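PDB 3PF2: cell wall surface anchor family protein, which forms, as the major pilin, the shaft of a type 1 pilus on the Streptococcus agalactiae cell surface, this chain being a C-terminal fragment of that pilin. Local coordinates for residues 252-257 / 266-271. Numbering follows the deposited sequence.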
ATOM      1  N   GLY A 252       5.980  -1.096  10.525  1.00 11.35           N
ATOM      2  CA  GLY A 252       4.954  -1.386   9.535  1.00 11.14           C
ATOM      3  C   GLY A 252       3.517  -1.242   9.990  1.00 11.36           C
ATOM      4  O   GLY A 252       2.654  -2.004   9.565  1.00 11.61           O
ATOM      5  N   LEU A 253       3.247  -0.282  10.871  1.00 11.26           N
ATOM      6  CA  LEU A 253       1.869   0.033  11.227  1.00 11.18           C
ATOM      7  C   LEU A 253       1.307   1.227  10.462  1.00 11.06           C
ATOM      8  O   LEU A 253       2.002   2.223  10.243  1.00 11.65           O
ATOM      9  CB  LEU A 253       1.741   0.315  12.727  1.00 11.72           C
ATOM     10  CG  LEU A 253       2.232  -0.792  13.654  1.00 11.21           C
ATOM     11  CD1 LEU A 253       2.211  -0.245  15.088  1.00 11.91           C
ATOM     12  CD2 LEU A 253       1.399  -2.084  13.528  1.00 12.93           C
ATOM     13  N   ALA A 254       0.023   1.141  10.119  1.00 11.11           N
ATOM     14  CA  ALA A 254      -0.651   2.222   9.395  1.00 10.27           C
ATOM     15  C   ALA A 254      -0.621   3.538  10.160  1.00 10.74           C
ATOM     16  O   ALA A 254      -0.741   3.553  11.376  1.00  9.98           O
ATOM     17  CB  ALA A 254      -2.106   1.841   9.104  1.00 10.07           C
ATOM     18  N   TYR A 255      -0.480   4.640   9.433  1.00 10.68           N
ATOM     19  CA  TYR A 255      -0.767   5.971   9.981  1.00 10.05           C
ATOM     20  C   TYR A 255      -1.278   6.761   8.778  1.00  9.75           C
ATOM     21  O   TYR A 255      -1.153   6.291   7.632  1.00  9.82           O
ATOM     22  CB  TYR A 255       0.492   6.618  10.610  1.00 10.58           C
ATOM     23  CG  TYR A 255       1.457   7.127   9.563  1.00 10.93           C
ATOM     24  CD1 TYR A 255       1.512   8.487   9.238  1.00 11.38           C
ATOM     25  CD2 TYR A 255       2.253   6.236   8.842  1.00 11.90           C
ATOM     26  CE1 TYR A 255       2.355   8.953   8.228  1.00 11.41           C
ATOM     27  CE2 TYR A 255       3.110   6.686   7.842  1.00 11.52           C
ATOM     28  CZ  TYR A 255       3.149   8.049   7.540  1.00 11.70           C
ATOM     29  OH  TYR A 255       3.990   8.473   6.545  1.00 11.88           O
ATOM     30  N   ALA A 256      -1.848   7.938   9.011  1.00  9.23           N
ATOM     31  CA  ALA A 256      -2.381   8.761   7.914  1.00  9.17           C
ATOM     32  C   ALA A 256      -3.230   7.910   6.953  1.00  9.71           C
ATOM     33  O   ALA A 256      -3.018   7.895   5.735  1.00  9.92           O
ATOM     34  CB  ALA A 256      -1.235   9.486   7.178  1.00  9.62           C
ATOM     35  N   VAL A 257      -4.191   7.193   7.536  1.00 10.23           N
ATOM     36  CA  VAL A 257      -4.993   6.198   6.850  1.00 10.69           C
ATOM     37  C   VAL A 257      -5.668   6.751   5.580  1.00 10.76           C
ATOM     38  O   VAL A 257      -5.639   6.098   4.519  1.00 10.82           O
ATOM     39  CB  VAL A 257      -6.045   5.595   7.830  1.00 10.82           C
ATOM     40  CG1 VAL A 257      -7.057   4.716   7.114  1.00 11.97           C
ATOM     41  CG2 VAL A 257      -5.312   4.793   8.935  1.00 12.14           C
ATOM     42  N   VAL A 266      -1.503   8.063  13.983  1.00 10.72           N
ATOM     43  CA  VAL A 266      -2.455   7.104  14.539  1.00 11.56           C
ATOM     44  C   VAL A 266      -1.946   6.609  15.884  1.00 11.54           C
ATOM     45  O   VAL A 266      -0.764   6.304  16.027  1.00 11.68           O
ATOM     46  CB  VAL A 266      -2.665   5.906  13.575  1.00 11.38           C
ATOM     47  CG1 VAL A 266      -3.430   4.745  14.242  1.00 10.66           C
ATOM     48  CG2 VAL A 266      -3.427   6.357  12.339  1.00 12.46           C
ATOM     49  N   THR A 267      -2.860   6.526  16.851  1.00 11.80           N
ATOM     50  CA  THR A 267      -2.540   6.042  18.190  1.00 12.30           C
ATOM     51  C   THR A 267      -2.646   4.526  18.270  1.00 11.62           C
ATOM     52  O   THR A 267      -3.595   3.923  17.768  1.00 10.94           O
ATOM     53  CB  THR A 267      -3.483   6.675  19.243  1.00 11.59           C
ATOM     54  OG1 THR A 267      -3.281   8.085  19.245  1.00 14.03           O
ATOM     55  CG2 THR A 267      -3.196   6.117  20.657  1.00 14.93           C
ATOM     56  N   TYR A 268      -1.652   3.919  18.913  1.00 11.44           N
ATOM     57  CA  TYR A 268      -1.708   2.504  19.274  1.00 10.88           C
ATOM     58  C   TYR A 268      -1.394   2.411  20.764  1.00 11.63           C
ATOM     59  O   TYR A 268      -1.062   3.403  21.395  1.00 11.27           O
ATOM     60  CB  TYR A 268      -0.687   1.693  18.472  1.00 11.01           C
ATOM     61  CG  TYR A 268      -0.960   1.667  16.985  1.00  9.39           C
ATOM     62  CD1 TYR A 268      -1.757   0.677  16.426  1.00 11.45           C
ATOM     63  CD2 TYR A 268      -0.430   2.656  16.142  1.00  9.59           C
ATOM     64  CE1 TYR A 268      -2.015   0.655  15.052  1.00 11.85           C
ATOM     65  CE2 TYR A 268      -0.688   2.638  14.763  1.00 10.24           C
ATOM     66  CZ  TYR A 268      -1.482   1.636  14.239  1.00 10.49           C
ATOM     67  OH  TYR A 268      -1.763   1.584  12.888  1.00  9.59           O
ATOM     68  N   LYS A 269      -1.539   1.224  21.326  1.00 11.83           N
ATOM     69  CA  LYS A 269      -1.312   1.050  22.764  1.00 12.25           C
ATOM     70  C   LYS A 269      -0.418  -0.136  23.039  1.00 11.62           C
ATOM     71  O   LYS A 269      -0.400  -1.104  22.279  1.00 11.33           O
ATOM     72  CB  LYS A 269      -2.645   0.847  23.481  1.00 13.07           C
ATOM     73  CG  LYS A 269      -3.553   2.035  23.396  1.00 16.32           C
ATOM     74  CD  LYS A 269      -4.831   1.816  24.184  1.00 19.47           C
ATOM     75  CE  LYS A 269      -5.728   3.038  24.008  1.00 23.78           C
ATOM     76  NZ  LYS A 269      -7.104   2.777  24.543  1.00 26.91           N
ATOM     77  N   LEU A 270       0.332  -0.061  24.136  1.00 11.43           N
ATOM     78  CA  LEU A 270       1.038  -1.246  24.640  1.00 11.67           C
ATOM     79  C   LEU A 270       0.458  -1.583  26.008  1.00 11.99           C
ATOM     80  O   LEU A 270       0.249  -0.692  26.818  1.00 12.22           O
ATOM     81  CB  LEU A 270       2.537  -0.972  24.789  1.00 11.45           C
ATOM     82  CG  LEU A 270       3.321  -0.650  23.516  1.00 11.16           C
ATOM     83  CD1 LEU A 270       4.746  -0.290  23.899  1.00 13.12           C
ATOM     84  CD2 LEU A 270       3.309  -1.805  22.563  1.00 12.34           C
ATOM     85  N   LYS A 271       0.149  -2.854  26.228  1.00 12.22           N
ATOM     86  CA  LYS A 271      -0.225  -3.315  27.565  1.00 12.68           C
ATOM     87  C   LYS A 271       0.940  -4.119  28.117  1.00 12.24           C
ATOM     88  O   LYS A 271       1.278  -5.178  27.587  1.00 11.79           O
ATOM     89  CB  LYS A 271      -1.476  -4.176  27.489  1.00 13.17           C
ATOM     90  CG  LYS A 271      -1.930  -4.722  28.842  1.00 15.39           C
ATOM     91  CD  LYS A 271      -2.985  -5.793  28.650  1.00 20.71           C
ATOM     92  CE  LYS A 271      -3.350  -6.431  29.989  1.00 21.71           C
ATOM     93  NZ  LYS A 271      -4.420  -7.451  29.799  1.00 22.59           N
TER
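Tyr268 gives the single hydrogen bond of this contact. Tyr268 OH donates to the backbone O of Ala254 at 2.7 Å. The C=O...donor angle is 126°, and the hydroxyl is tilted 15° from the carbonyl plane. The acceptor lies at the edge of the Tyr268 ring, in the ring plane. This bond uses the buried hydroxyl of the strand to hold the backbone carbonyl of Ala254. Ala254 N lies 3.3 Å from Tyr268 OH, at a poor angle for a bond; its hydrogen-bond partner is Thr24 OG1.

The ring of Tyr268 also makes a CH-pi contact. CD1 of Leu253 stands over the centre of one face, 4.0 Å from the Tyr268 ring centroid and almost on the ring normal. Tyr268 CG is anti to the carbonyl carbon (chi1 -65°). The ring thus runs back toward Ala254, and the Leu253 side chain passes it in the opposite direction. CB of Leu253 adds a 3.8 Å contact with Tyr268 CZ.

Both segments belong to the prealbumin-like region of the chain, consistent with the Ig-like, CNA B type fold of such pilins. Strand 247-253 pairs with 178-190, where Gly252 and Leu253 both face Gly182 in a G1 beta bulge. Strand 266-274 belongs to a separate antiparallel sheet, so the contact joins two sheets.

Val266 packs against residues 254-257. Val266 CG2 rests 3.6 Å from Tyr255 CA and 4.2 Å from Val257 CG2. Val266 CB lies beside Ala254 O, at 3.8 Å. The Tyr255 ring is not turned onto Val266; its OH bonds to Ala261 O.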